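Local structure of putative electron transport related protein (Corynebacterium diphtheriae, 4PQ1) at residues D35-A40 / T102-Y107; A40-K45 / T78-N83; I46-A51 / E71-K76; N50-W55 / D94-N99; A115-V120 / T127-D132. The protein probably acts as a DsbF-like thiol-disulfide oxidoreductase with a thioredoxin-like fold. All blocks are in the same frame, centred on the assembly; numbering follows the deposited sequence.

In the fold
All five contacts belong to one thioredoxin-like domain, and all five draw on its central mixed sheet. Contacts 1, 2 and 5 bring a hairpin or loop onto the sheet, whereas contacts 3 and 4 join strand 46-52 and the loop after it to helices. Contacts 1, 2, 3 and 5 are buried; contact 4, next to the Cys56-Cys59 disulfide, is only partly so. Methyl packing dominates contacts 1, 3 and 5, contact 2 sets a methyl over a ring face, contact 4 pairs two aromatic rings, and contact 3 adds a backbone hydrogen bond between its segments. Contacts 3 and 4 share Asn50 and Ala51, and Ser105 of contact 1 is hydrogen-bonded to Trp52 of contact 4.

Contact 1 of 5, residues D35-A40 / T102-Y107; sequences DSVSLA and TYPSIY
Val37 carries this contact, reaching from strand 36-38 to Pro104, Ser105 and Ile106 with its two methyls turned to different partners. Its CG1 stands opposite the backbone N (chi1 173°) and packs against the ethyl branch of Ile106, CG1 to CG1 3.6 Å. The other methyl, CG2, lies 3.6 Å from Ser105 O and 4.0 Å from Pro104 CB, and the valine and proline side chains meet at about a right angle. A beta-branched residue suits the place because it presents two methyls at once without a long flexible chain. Ile106 starts off alongside rather than directly at Val37, but its CG1, set beside the backbone N, brings the branch nearer the valine, and CB of Val37 is also within 3.7 Å of Ile106 CG1. Pro104 offers a rigid apolar ring just where residues 102-104 run into strand 105-107. Further along the first segment, Leu39 turns its end to Leu49 and Leu131 in the sheet. Strand 36-38 pairs with strand 28-30 rather than with the main sheet, so Val37 seats a small antiparallel hairpin over the outermost strand 105-107 and its neighbour, an addition to the central sheet consistent with the AhpC/TSA-type variant of the thioredoxin fold.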
# COMPACT_ATOMS: atom_id res chain seq x y z
N ASP A 35 13.62 -0.18 -12.05
CA ASP A 35 14.17 1.17 -12.03
C ASP A 35 13.26 2.15 -11.28
O ASP A 35 13.63 2.69 -10.24
CB ASP A 35 14.42 1.67 -13.45
CG ASP A 35 15.70 1.10 -14.06
OD1 ASP A 35 16.58 0.67 -13.29
OD2 ASP A 35 15.81 1.10 -15.30
N SER A 36 12.05 2.36 -11.81
CA SER A 36 11.10 3.24 -11.15
C SER A 36 9.78 2.52 -10.91
O SER A 36 9.50 1.50 -11.54
CB SER A 36 10.87 4.49 -11.99
OG SER A 36 9.58 5.03 -11.77
N VAL A 37 8.99 3.08 -9.99
CA VAL A 37 7.62 2.64 -9.72
C VAL A 37 6.77 3.89 -9.52
O VAL A 37 7.18 4.81 -8.82
CB VAL A 37 7.53 1.74 -8.47
CG1 VAL A 37 6.08 1.44 -8.13
CG2 VAL A 37 8.29 0.44 -8.68
N SER A 38 5.59 3.93 -10.14
CA SER A 38 4.77 5.16 -10.13
C SER A 38 3.28 4.89 -10.15
O SER A 38 2.80 4.16 -11.02
CB SER A 38 5.11 6.00 -11.34
OG SER A 38 4.99 5.23 -12.52
N LEU A 39 2.53 5.50 -9.23
CA LEU A 39 1.07 5.32 -9.23
C LEU A 39 0.46 5.80 -10.55
O LEU A 39 -0.57 5.28 -10.99
CB LEU A 39 0.41 6.05 -8.07
CG LEU A 39 0.66 5.50 -6.67
CD1 LEU A 39 -0.51 5.86 -5.75
CD2 LEU A 39 0.94 3.99 -6.67
N ALA A 40 1.11 6.76 -11.19
CA ALA A 40 0.60 7.32 -12.44
C ALA A 40 0.53 6.26 -13.54
O ALA A 40 -0.18 6.43 -14.53
CB ALA A 40 1.47 8.50 -12.88
N THR A 102 4.82 -10.90 -6.82
CA THR A 102 4.99 -10.46 -8.20
C THR A 102 4.59 -9.02 -8.43
O THR A 102 4.68 -8.53 -9.56
CB THR A 102 4.20 -11.34 -9.17
OG1 THR A 102 2.80 -11.17 -8.93
CG2 THR A 102 4.56 -12.80 -8.96
N TYR A 103 4.17 -8.32 -7.37
CA TYR A 103 3.81 -6.91 -7.52
C TYR A 103 4.96 -5.96 -7.15
O TYR A 103 5.84 -6.32 -6.35
CB TYR A 103 2.56 -6.60 -6.69
CG TYR A 103 2.63 -6.88 -5.21
CD1 TYR A 103 3.18 -5.94 -4.34
CD2 TYR A 103 2.10 -8.04 -4.68
CE1 TYR A 103 3.22 -6.18 -2.97
CE2 TYR A 103 2.14 -8.29 -3.32
CZ TYR A 103 2.70 -7.35 -2.47
OH TYR A 103 2.74 -7.58 -1.12
N PRO A 104 4.96 -4.75 -7.73
CA PRO A 104 6.11 -3.86 -7.54
C PRO A 104 6.11 -3.20 -6.17
O PRO A 104 5.05 -3.09 -5.54
CB PRO A 104 5.91 -2.81 -8.64
CG PRO A 104 4.43 -2.70 -8.76
CD PRO A 104 3.87 -4.07 -8.47
N SER A 105 7.29 -2.79 -5.72
CA SER A 105 7.42 -2.03 -4.48
C SER A 105 8.26 -0.79 -4.73
O SER A 105 9.23 -0.83 -5.48
CB SER A 105 8.07 -2.87 -3.36
OG SER A 105 7.13 -3.72 -2.72
N ILE A 106 7.86 0.31 -4.12
CA ILE A 106 8.73 1.47 -4.06
C ILE A 106 9.74 1.27 -2.94
O ILE A 106 9.37 0.97 -1.80
CB ILE A 106 7.93 2.76 -3.83
CG1 ILE A 106 7.00 3.00 -5.01
CG2 ILE A 106 8.87 3.92 -3.59
CD1 ILE A 106 6.24 4.28 -4.90
N TYR A 107 11.02 1.43 -3.26
CA TYR A 107 12.05 1.32 -2.22
C TYR A 107 12.22 2.65 -1.49
O TYR A 107 12.80 3.60 -2.02
CB TYR A 107 13.38 0.85 -2.82
CG TYR A 107 14.45 0.63 -1.79
CD1 TYR A 107 14.35 -0.39 -0.86
CD2 TYR A 107 15.58 1.45 -1.75
CE1 TYR A 107 15.33 -0.59 0.10
CE2 TYR A 107 16.55 1.27 -0.81
CZ TYR A 107 16.43 0.24 0.11
OH TYR A 107 17.40 0.05 1.06

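Contact 2 of 5, residues A40-K45 / T78-N83; sequences ADYKDK and TVVGIN
Tyr42 and Thr78 meet through a CH-pi interaction: the methyl CG2 of Thr78 sits over the face of the tyrosine ring, 3.7 Å from its centroid and 14° off the ring normal. The opposite face holds CB of Asp41, so the ring is sandwiched between the preceding residue of its own segment and the strand. Apolar packing continues along the strand, where Val80 CG2 approaches Tyr42 CE2 obliquely at 4.1 Å. Residues 78 and 80 lie on the same side of strand 77-83, and a broad ring can span both; Pro104 and Val47 add further contacts to Tyr42.

The polar bonds lie beside these surfaces, within each segment or to its surroundings. With OG1 of Thr78 opposite its backbone N (chi1 -168°), the methyl takes the hemmed-in position between N and the carbonyl carbon and is presented to the ring. The hydroxyl meanwhile gives its proton to Val79 O at 3.0 Å, coming from above the carbonyl plane, so a buried polar atom is satisfied while threonine serves its neighbour as an apolar residue. In the first segment, Lys45 N bonds Tyr42 O at 2.9 Å and closes a type II beta turn, and His135 NE2 also bonds that oxygen. The turn follows the short 3-10 segment after strand 36-38 and leads into strand 46-52, leaving Tyr42 as an aromatic lid on one face of the thioredoxin-like sheet.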
# COMPACT_ATOMS: atom_id res chain seq x y z
N ALA A 40 1.11 6.76 -11.19
CA ALA A 40 0.60 7.32 -12.44
C ALA A 40 0.53 6.26 -13.54
O ALA A 40 -0.18 6.43 -14.53
CB ALA A 40 1.47 8.50 -12.88
N ASP A 41 1.25 5.16 -13.35
CA ASP A 41 1.19 4.05 -14.30
C ASP A 41 -0.08 3.23 -14.12
O ASP A 41 -0.36 2.34 -14.92
CB ASP A 41 2.41 3.15 -14.16
CG ASP A 41 3.68 3.79 -14.69
OD1 ASP A 41 3.58 4.72 -15.52
OD2 ASP A 41 4.78 3.35 -14.30
N TYR A 42 -0.85 3.52 -13.08
CA TYR A 42 -2.11 2.81 -12.84
C TYR A 42 -3.31 3.76 -12.76
O TYR A 42 -4.27 3.51 -12.02
CB TYR A 42 -1.99 1.98 -11.57
CG TYR A 42 -0.66 1.25 -11.50
CD1 TYR A 42 -0.46 0.07 -12.20
CD2 TYR A 42 0.39 1.76 -10.75
CE1 TYR A 42 0.78 -0.59 -12.15
CE2 TYR A 42 1.63 1.11 -10.69
CZ TYR A 42 1.81 -0.07 -11.39
OH TYR A 42 3.04 -0.71 -11.33
N LYS A 43 -3.23 4.85 -13.51
CA LYS A 43 -4.35 5.81 -13.59
C LYS A 43 -5.63 5.09 -13.95
O LYS A 43 -5.63 4.20 -14.80
CB LYS A 43 -4.05 6.89 -14.62
CG LYS A 43 -5.11 7.97 -14.70
CD LYS A 43 -4.81 8.94 -15.84
CE LYS A 43 -5.82 10.08 -15.89
NZ LYS A 43 -5.67 10.98 -14.72
N ASP A 44 -6.72 5.45 -13.27
CA ASP A 44 -8.05 4.88 -13.48
C ASP A 44 -8.12 3.41 -13.10
O ASP A 44 -9.09 2.71 -13.42
CB ASP A 44 -8.49 5.10 -14.94
CG ASP A 44 -8.58 6.58 -15.29
OD1 ASP A 44 -9.30 7.32 -14.56
OD2 ASP A 44 -7.90 7.01 -16.25
N LYS A 45 -7.09 2.94 -12.41
CA LYS A 45 -7.08 1.57 -11.89
C LYS A 45 -7.07 1.57 -10.36
O LYS A 45 -6.56 2.50 -9.72
CB LYS A 45 -5.88 0.81 -12.43
CG LYS A 45 -5.80 0.70 -13.95
CD LYS A 45 -6.72 -0.38 -14.48
CE LYS A 45 -6.34 -0.78 -15.90
NZ LYS A 45 -7.43 -1.56 -16.56
N THR A 78 -3.85 -3.26 -9.06
CA THR A 78 -2.54 -3.73 -8.64
C THR A 78 -2.31 -3.44 -7.16
O THR A 78 -2.87 -2.49 -6.60
CB THR A 78 -1.41 -3.06 -9.45
OG1 THR A 78 -0.17 -3.74 -9.20
CG2 THR A 78 -1.24 -1.60 -9.04
N VAL A 79 -1.47 -4.26 -6.52
CA VAL A 79 -0.90 -3.89 -5.24
C VAL A 79 0.41 -3.15 -5.54
O VAL A 79 1.09 -3.47 -6.51
CB VAL A 79 -0.64 -5.12 -4.34
CG1 VAL A 79 0.05 -4.72 -3.04
CG2 VAL A 79 -1.96 -5.86 -4.04
N VAL A 80 0.72 -2.14 -4.74
CA VAL A 80 2.03 -1.50 -4.79
C VAL A 80 2.63 -1.42 -3.39
O VAL A 80 2.07 -0.79 -2.51
CB VAL A 80 1.97 -0.08 -5.36
CG1 VAL A 80 3.35 0.57 -5.26
CG2 VAL A 80 1.51 -0.14 -6.80
N GLY A 81 3.77 -2.07 -3.19
CA GLY A 81 4.37 -2.09 -1.88
C GLY A 81 5.18 -0.84 -1.66
O GLY A 81 5.72 -0.24 -2.59
N ILE A 82 5.26 -0.44 -0.40
CA ILE A 82 6.17 0.64 -0.03
C ILE A 82 7.13 0.07 1.02
O ILE A 82 6.80 -0.03 2.20
CB ILE A 82 5.41 1.87 0.50
CG1 ILE A 82 4.45 2.39 -0.57
CG2 ILE A 82 6.36 2.97 0.95
CD1 ILE A 82 3.59 3.53 -0.11
N ASN A 83 8.31 -0.33 0.57
CA ASN A 83 9.29 -0.99 1.42
C ASN A 83 10.00 0.04 2.28
O ASN A 83 10.71 0.91 1.77
CB ASN A 83 10.26 -1.78 0.53
CG ASN A 83 11.40 -2.43 1.31
OD1 ASN A 83 12.56 -2.20 0.99
ND2 ASN A 83 11.08 -3.24 2.31

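Contact 3 of 5, residues I46-A51 / E71-K76; sequences IVVLNA and EYLGDK
Ile46 and Lys76 meet backbone to backbone where the chain completes a beta-alpha-beta crossover: strand 46-52 is followed by helices 57-61 and 63-73, and the chain then returns to the parallel neighbour 77-83. Ile46 N donates to Lys76 O over 3.0 Å, with the N-H pointing in the carbonyl plane and a bond angle of 150° at the hydrogen. This link joins the start of the first strand to the residue just before the second. The chain turns back at the end of the helix. Gly74 leaves helical geometry with a positive phi of 57°, a conformation easy for a residue without a side chain, and Lys76 N makes a weak bond back to Leu73 O.

On the side-chain level, Leu73 faces the strand and divides its two methyls between two residues of it. CD2 packs against Ile46 CG2 at 3.7 Å, the side chains crossing at about a right angle. Because Ile46 and Val48 are two apart, both turn to the helix, and their beta branches make a smooth apolar surface. Ile154 of helix 147-156 touches both Ile46 and Leu73, so this face of the sheet is covered by two helices. Lys76, which is exposed, contributes mainly its backbone, and the end of its side chain leads away from the strand. Val48 CG1 is anti to the backbone N (chi1 -179°), which leaves CG2 beside that N and 3.9 Å from Leu73 CD1.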
# COMPACT_ATOMS: atom_id res chain seq x y z
N ILE A 46 -7.65 0.53 -9.77
CA ILE A 46 -7.62 0.37 -8.32
C ILE A 46 -6.18 0.10 -7.86
O ILE A 46 -5.43 -0.61 -8.54
CB ILE A 46 -8.54 -0.77 -7.87
CG1 ILE A 46 -10.00 -0.45 -8.19
CG2 ILE A 46 -8.38 -1.05 -6.39
CD1 ILE A 46 -10.93 -1.59 -7.85
N VAL A 47 -5.79 0.69 -6.74
CA VAL A 47 -4.43 0.54 -6.25
C VAL A 47 -4.41 0.29 -4.75
O VAL A 47 -4.93 1.10 -3.96
CB VAL A 47 -3.57 1.78 -6.57
CG1 VAL A 47 -2.22 1.64 -5.91
CG2 VAL A 47 -3.41 1.95 -8.09
N VAL A 48 -3.82 -0.84 -4.36
CA VAL A 48 -3.67 -1.15 -2.94
C VAL A 48 -2.23 -0.91 -2.50
O VAL A 48 -1.32 -1.64 -2.90
CB VAL A 48 -4.07 -2.60 -2.63
CG1 VAL A 48 -3.92 -2.89 -1.15
CG2 VAL A 48 -5.50 -2.86 -3.07
N LEU A 49 -2.04 0.14 -1.70
CA LEU A 49 -0.72 0.50 -1.15
C LEU A 49 -0.47 -0.21 0.17
O LEU A 49 -1.33 -0.22 1.06
CB LEU A 49 -0.61 2.00 -0.91
CG LEU A 49 -0.84 2.97 -2.05
CD1 LEU A 49 -0.99 4.36 -1.47
CD2 LEU A 49 0.34 2.89 -3.01
N ASN A 50 0.73 -0.76 0.31
CA ASN A 50 1.10 -1.48 1.51
C ASN A 50 2.53 -1.16 1.91
O ASN A 50 3.47 -1.39 1.14
CB ASN A 50 0.93 -2.99 1.29
CG ASN A 50 1.41 -3.80 2.47
OD1 ASN A 50 2.47 -4.41 2.40
ND2 ASN A 50 0.64 -3.81 3.56
N ALA A 51 2.67 -0.58 3.09
CA ALA A 51 3.99 -0.31 3.67
C ALA A 51 4.46 -1.54 4.43
O ALA A 51 3.75 -2.08 5.28
CB ALA A 51 3.94 0.89 4.58
N GLU A 71 -3.51 -10.66 -7.25
CA GLU A 71 -4.04 -11.56 -8.27
C GLU A 71 -5.54 -11.36 -8.48
O GLU A 71 -6.02 -11.43 -9.60
CB GLU A 71 -3.75 -13.00 -7.89
CG GLU A 71 -2.27 -13.33 -7.91
CD GLU A 71 -2.00 -14.74 -7.43
OE1 GLU A 71 -2.91 -15.35 -6.84
OE2 GLU A 71 -0.86 -15.22 -7.62
N TYR A 72 -6.28 -11.13 -7.39
CA TYR A 72 -7.72 -10.96 -7.46
C TYR A 72 -8.07 -9.71 -8.26
O TYR A 72 -9.07 -9.68 -8.99
CB TYR A 72 -8.32 -10.89 -6.05
CG TYR A 72 -9.82 -10.63 -5.98
CD1 TYR A 72 -10.33 -9.33 -6.02
CD2 TYR A 72 -10.72 -11.68 -5.85
CE1 TYR A 72 -11.71 -9.09 -5.95
CE2 TYR A 72 -12.10 -11.46 -5.77
CZ TYR A 72 -12.58 -10.16 -5.82
OH TYR A 72 -13.94 -9.95 -5.75
N LEU A 73 -7.24 -8.67 -8.14
CA LEU A 73 -7.49 -7.42 -8.86
C LEU A 73 -7.25 -7.60 -10.35
O LEU A 73 -8.00 -7.08 -11.17
CB LEU A 73 -6.60 -6.30 -8.31
CG LEU A 73 -7.00 -5.71 -6.95
CD1 LEU A 73 -5.79 -5.07 -6.26
CD2 LEU A 73 -8.11 -4.68 -7.14
N GLY A 74 -6.20 -8.34 -10.69
CA GLY A 74 -5.90 -8.66 -12.08
C GLY A 74 -5.73 -7.43 -12.95
O GLY A 74 -4.89 -6.58 -12.67
N ASP A 75 -6.55 -7.36 -14.00
CA ASP A 75 -6.54 -6.23 -14.94
C ASP A 75 -6.95 -4.92 -14.28
O ASP A 75 -6.40 -3.86 -14.58
CB ASP A 75 -7.48 -6.51 -16.10
CG ASP A 75 -6.74 -6.79 -17.38
OD1 ASP A 75 -5.53 -6.50 -17.43
OD2 ASP A 75 -7.38 -7.29 -18.34
N LYS A 76 -7.92 -5.03 -13.39
CA LYS A 76 -8.60 -3.89 -12.79
C LYS A 76 -7.72 -3.06 -11.87
O LYS A 76 -8.09 -1.95 -11.48
CB LYS A 76 -9.82 -4.39 -12.04
CG LYS A 76 -10.75 -5.22 -12.91
CD LYS A 76 -11.13 -4.46 -14.17
CE LYS A 76 -12.40 -5.01 -14.80
NZ LYS A 76 -12.24 -6.43 -15.21

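Contact 4 of 5, residues N50-W55 / D94-N99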
# COMPACT_ATOMS: atom_id res chain seq x y z
N ASN A 50 0.73 -0.76 0.31
CA ASN A 50 1.10 -1.48 1.51
C ASN A 50 2.53 -1.16 1.91
O ASN A 50 3.47 -1.39 1.14
CB ASN A 50 0.93 -2.99 1.29
CG ASN A 50 1.41 -3.80 2.47
OD1 ASN A 50 2.47 -4.41 2.40
ND2 ASN A 50 0.64 -3.81 3.56
N ALA A 51 2.67 -0.58 3.09
CA ALA A 51 3.99 -0.31 3.67
C ALA A 51 4.46 -1.54 4.43
O ALA A 51 3.75 -2.08 5.28
CB ALA A 51 3.94 0.89 4.58
N TRP A 52 5.67 -1.99 4.11
CA TRP A 52 6.17 -3.26 4.62
C TRP A 52 7.69 -3.24 4.72
O TRP A 52 8.33 -2.33 4.21
CB TRP A 52 5.73 -4.40 3.70
CG TRP A 52 6.44 -4.40 2.35
CD1 TRP A 52 6.10 -3.69 1.24
CD2 TRP A 52 7.61 -5.16 2.00
NE1 TRP A 52 6.99 -3.96 0.21
CE2 TRP A 52 7.92 -4.85 0.65
CE3 TRP A 52 8.42 -6.07 2.68
CZ2 TRP A 52 9.02 -5.42 -0.01
CZ3 TRP A 52 9.51 -6.63 2.02
CH2 TRP A 52 9.80 -6.31 0.68
N GLY A 53 8.24 -4.25 5.39
CA GLY A 53 9.68 -4.46 5.43
C GLY A 53 9.86 -5.93 5.77
O GLY A 53 9.03 -6.48 6.50
N GLN A 54 10.89 -6.57 5.25
CA GLN A 54 11.12 -7.99 5.54
C GLN A 54 11.44 -8.23 7.02
O GLN A 54 11.31 -9.35 7.50
CB GLN A 54 12.23 -8.56 4.65
CG GLN A 54 13.56 -7.86 4.76
CD GLN A 54 14.35 -8.28 5.98
OE1 GLN A 54 14.50 -9.47 6.25
NE2 GLN A 54 14.84 -7.30 6.73
N TRP A 55 11.86 -7.18 7.71
CA TRP A 55 12.24 -7.24 9.13
C TRP A 55 11.01 -7.30 10.04
O TRP A 55 11.12 -7.40 11.26
CB TRP A 55 13.08 -6.01 9.49
CG TRP A 55 12.42 -4.76 9.00
CD1 TRP A 55 12.67 -4.09 7.83
CD2 TRP A 55 11.35 -4.06 9.64
NE1 TRP A 55 11.84 -3.01 7.72
CE2 TRP A 55 11.02 -2.97 8.82
CE3 TRP A 55 10.65 -4.25 10.84
CZ2 TRP A 55 10.00 -2.08 9.15
CZ3 TRP A 55 9.66 -3.36 11.16
CH2 TRP A 55 9.33 -2.29 10.32
N ASP A 94 15.45 -10.09 -1.89
CA ASP A 94 15.49 -11.53 -1.66
C ASP A 94 14.15 -12.03 -1.14
O ASP A 94 13.67 -13.08 -1.54
CB ASP A 94 16.60 -11.89 -0.66
CG ASP A 94 17.99 -11.93 -1.29
OD1 ASP A 94 18.09 -12.15 -2.52
OD2 ASP A 94 19.00 -11.75 -0.57
N PHE A 95 13.56 -11.27 -0.22
CA PHE A 95 12.24 -11.59 0.31
C PHE A 95 11.18 -11.67 -0.78
O PHE A 95 10.26 -12.48 -0.70
CB PHE A 95 11.81 -10.56 1.36
CG PHE A 95 10.45 -10.81 1.93
CD1 PHE A 95 10.29 -11.70 2.99
CD2 PHE A 95 9.33 -10.17 1.41
CE1 PHE A 95 9.04 -11.94 3.52
CE2 PHE A 95 8.07 -10.41 1.95
CZ PHE A 95 7.93 -11.30 3.01
N VAL A 96 11.29 -10.82 -1.80
CA VAL A 96 10.25 -10.75 -2.82
C VAL A 96 10.32 -11.95 -3.77
O VAL A 96 9.29 -12.51 -4.16
CB VAL A 96 10.33 -9.42 -3.62
CG1 VAL A 96 9.87 -9.60 -5.05
CG2 VAL A 96 9.52 -8.33 -2.92
N LYS A 97 11.53 -12.36 -4.11
CA LYS A 97 11.68 -13.55 -4.95
C LYS A 97 11.37 -14.81 -4.18
O LYS A 97 10.84 -15.76 -4.73
CB LYS A 97 13.10 -13.66 -5.53
CG LYS A 97 13.26 -14.88 -6.43
CD LYS A 97 14.67 -15.01 -7.00
CE LYS A 97 14.68 -15.97 -8.19
NZ LYS A 97 13.75 -15.53 -9.28
N ASP A 98 11.72 -14.82 -2.90
CA ASP A 98 11.64 -16.04 -2.10
C ASP A 98 10.20 -16.43 -1.85
O ASP A 98 9.88 -17.60 -1.67
CB ASP A 98 12.35 -15.86 -0.76
CG ASP A 98 13.85 -16.02 -0.88
OD1 ASP A 98 14.36 -16.18 -2.01
OD2 ASP A 98 14.51 -15.99 0.18
N ASN A 99 9.33 -15.42 -1.84
CA ASN A 99 7.94 -15.65 -1.48
C ASN A 99 7.02 -15.48 -2.66
O ASN A 99 5.81 -15.46 -2.49
CB ASN A 99 7.53 -14.74 -0.33
CG ASN A 99 8.20 -15.15 0.97
OD1 ASN A 99 7.71 -16.04 1.66
ND2 ASN A 99 9.33 -14.53 1.29
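Trp52 and Phe95 lie with their rings oblique, planes at 33° and centroids of the phenyl and the indole six-membered ring 5.5 Å apart, so the pair is neither stacked nor edge-to-face. The closest approach is Trp52 CZ3 to Phe95 CD2, 3.6 Å, and the two side chains slide past one another in opposite directions. At the indole edge, in its plane, is the backbone oxygen of Asn50. One face of the phenyl ring has Asn99 ND2 above it, 3.4 Å from the plane and displaced toward the rim; Gln54 CB comes in obliquely, 3.9 Å from Phe95 CB. Val96 CG2 adds a methyl 4.1 Å from Trp52 CH2, the side chains crossing at about a right angle.

Trp52 ends strand 46-52 and stands just ahead of the Cys56-Cys59 disulfide, where thioredoxin-like proteins begin their active-site loop, consistent with the CxxC that follows; its side chain touches Cys59. The large indole suits the spot because it spans from the disulfide to helix 89-98, while its one polar atom, NE1, is hydrogen-bonded to Ser105 OG. Phe95, with CG opposite the backbone N (chi1 179°), leans from the helix toward the loop and also touches Ser63 and Arg60.

Asn99 is the first residue beyond the helix. Its ND2 donates to Phe95 O over 3.0 Å, nearly straight at 171°; it meets a lone pair of Phe95 O in the carbonyl plane, and that oxygen lies in the plane of the asparagine amide.

Contact 5 of 5, residues A115-V120 / T127-D132; sequences AQLGGV and TTIVLD
In a thioredoxin-like fold, the strand that leaves the cis-proline loop runs beside the strand leading to the active cysteines; strand 127-131 probably holds that place here, and Val120 and Leu117, from the loop after helix 113-116, pack on it through Thr127 and Ile129. The sheet face they cover is buried, and every residue taking part contributes aliphatic atoms. Val120 and Ile129 reach toward each other tip to tip, CG2 to CD1 3.7 Å. Ile129 suits this position because its CG1 branch, anti to the carbonyl carbon and extended at chi2 (173°), carries CD1 out from the strand to meet the loop. The other methyl of Val120, CG1, passes alongside Thr127 CG2 at 4.1 Å. Thr127 thus shows its methyl to the apolar side, while OG1 is hydrogen-bonded to Val124 O, in the connection between the segments. Gly118 and Gly119 both have positive phi, which a chain without CB adopts readily, and so turn the loop between the two apolar residues. Leu117 also touches Leu49 of the neighbouring strand, and it closes the cluster with CD1 at 4.2 Å from Ile129 CD1.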
# COMPACT_ATOMS: atom_id res chain seq x y z
N ALA A 115 4.46 11.26 3.75
CA ALA A 115 4.16 12.69 3.67
C ALA A 115 3.25 12.99 2.48
O ALA A 115 2.44 13.92 2.53
CB ALA A 115 5.45 13.48 3.56
N GLN A 116 3.39 12.20 1.42
CA GLN A 116 2.57 12.35 0.24
C GLN A 116 1.23 11.62 0.37
O GLN A 116 0.31 11.83 -0.42
CB GLN A 116 3.32 11.84 -0.98
CG GLN A 116 4.51 12.71 -1.32
CD GLN A 116 5.75 11.91 -1.67
OE1 GLN A 116 5.71 11.03 -2.54
NE2 GLN A 116 6.86 12.21 -1.00
N LEU A 117 1.13 10.79 1.40
CA LEU A 117 -0.08 10.00 1.61
C LEU A 117 -0.93 10.67 2.68
O LEU A 117 -1.76 10.03 3.33
CB LEU A 117 0.29 8.55 2.00
CG LEU A 117 0.83 7.71 0.83
CD1 LEU A 117 1.28 6.32 1.26
CD2 LEU A 117 -0.20 7.60 -0.27
N GLY A 118 -0.73 11.96 2.87
CA GLY A 118 -1.61 12.73 3.73
C GLY A 118 -1.34 12.58 5.21
O GLY A 118 -2.22 12.81 6.04
N GLY A 119 -0.10 12.22 5.53
CA GLY A 119 0.33 12.14 6.92
C GLY A 119 -0.11 10.88 7.63
O GLY A 119 -0.37 10.88 8.84
N VAL A 120 -0.24 9.80 6.87
CA VAL A 120 -0.39 8.47 7.45
C VAL A 120 0.80 8.23 8.40
O VAL A 120 1.93 8.61 8.08
CB VAL A 120 -0.49 7.42 6.33
CG1 VAL A 120 0.20 6.15 6.71
CG2 VAL A 120 -1.96 7.13 5.99
N THR A 127 0.96 -0.91 7.04
CA THR A 127 -0.23 -0.08 6.80
C THR A 127 -0.70 -0.42 5.41
O THR A 127 0.11 -0.60 4.49
CB THR A 127 0.06 1.44 6.90
OG1 THR A 127 0.29 1.80 8.27
CG2 THR A 127 -1.14 2.31 6.32
N THR A 128 -2.02 -0.54 5.25
CA THR A 128 -2.57 -0.79 3.93
C THR A 128 -3.59 0.26 3.56
O THR A 128 -4.53 0.53 4.32
CB THR A 128 -3.21 -2.17 3.83
OG1 THR A 128 -2.22 -3.17 4.06
CG2 THR A 128 -3.81 -2.37 2.45
N ILE A 129 -3.41 0.87 2.39
CA ILE A 129 -4.37 1.85 1.91
C ILE A 129 -4.99 1.42 0.59
O ILE A 129 -4.28 1.19 -0.39
CB ILE A 129 -3.73 3.22 1.75
CG1 ILE A 129 -3.14 3.68 3.08
CG2 ILE A 129 -4.79 4.22 1.23
CD1 ILE A 129 -2.34 4.94 3.00
N VAL A 130 -6.31 1.29 0.57
CA VAL A 130 -7.00 0.92 -0.66
C VAL A 130 -7.46 2.20 -1.36
O VAL A 130 -8.28 2.93 -0.82
CB VAL A 130 -8.22 0.00 -0.41
CG1 VAL A 130 -8.82 -0.43 -1.72
CG2 VAL A 130 -7.81 -1.23 0.41
N LEU A 131 -6.89 2.49 -2.52
CA LEU A 131 -7.27 3.65 -3.31
C LEU A 131 -8.32 3.26 -4.35
O LEU A 131 -8.24 2.15 -4.89
CB LEU A 131 -6.06 4.26 -4.00
CG LEU A 131 -4.85 4.63 -3.16
CD1 LEU A 131 -3.75 5.17 -4.06
CD2 LEU A 131 -5.23 5.64 -2.11
N ASP A 132 -9.28 4.14 -4.63
CA ASP A 132 -10.28 3.84 -5.66
C ASP A 132 -9.72 4.25 -7.01
O ASP A 132 -8.55 4.55 -7.11
CB ASP A 132 -11.65 4.52 -5.38
CG ASP A 132 -11.58 6.05 -5.33
OD1 ASP A 132 -10.70 6.65 -5.98
OD2 ASP A 132 -12.44 6.66 -4.64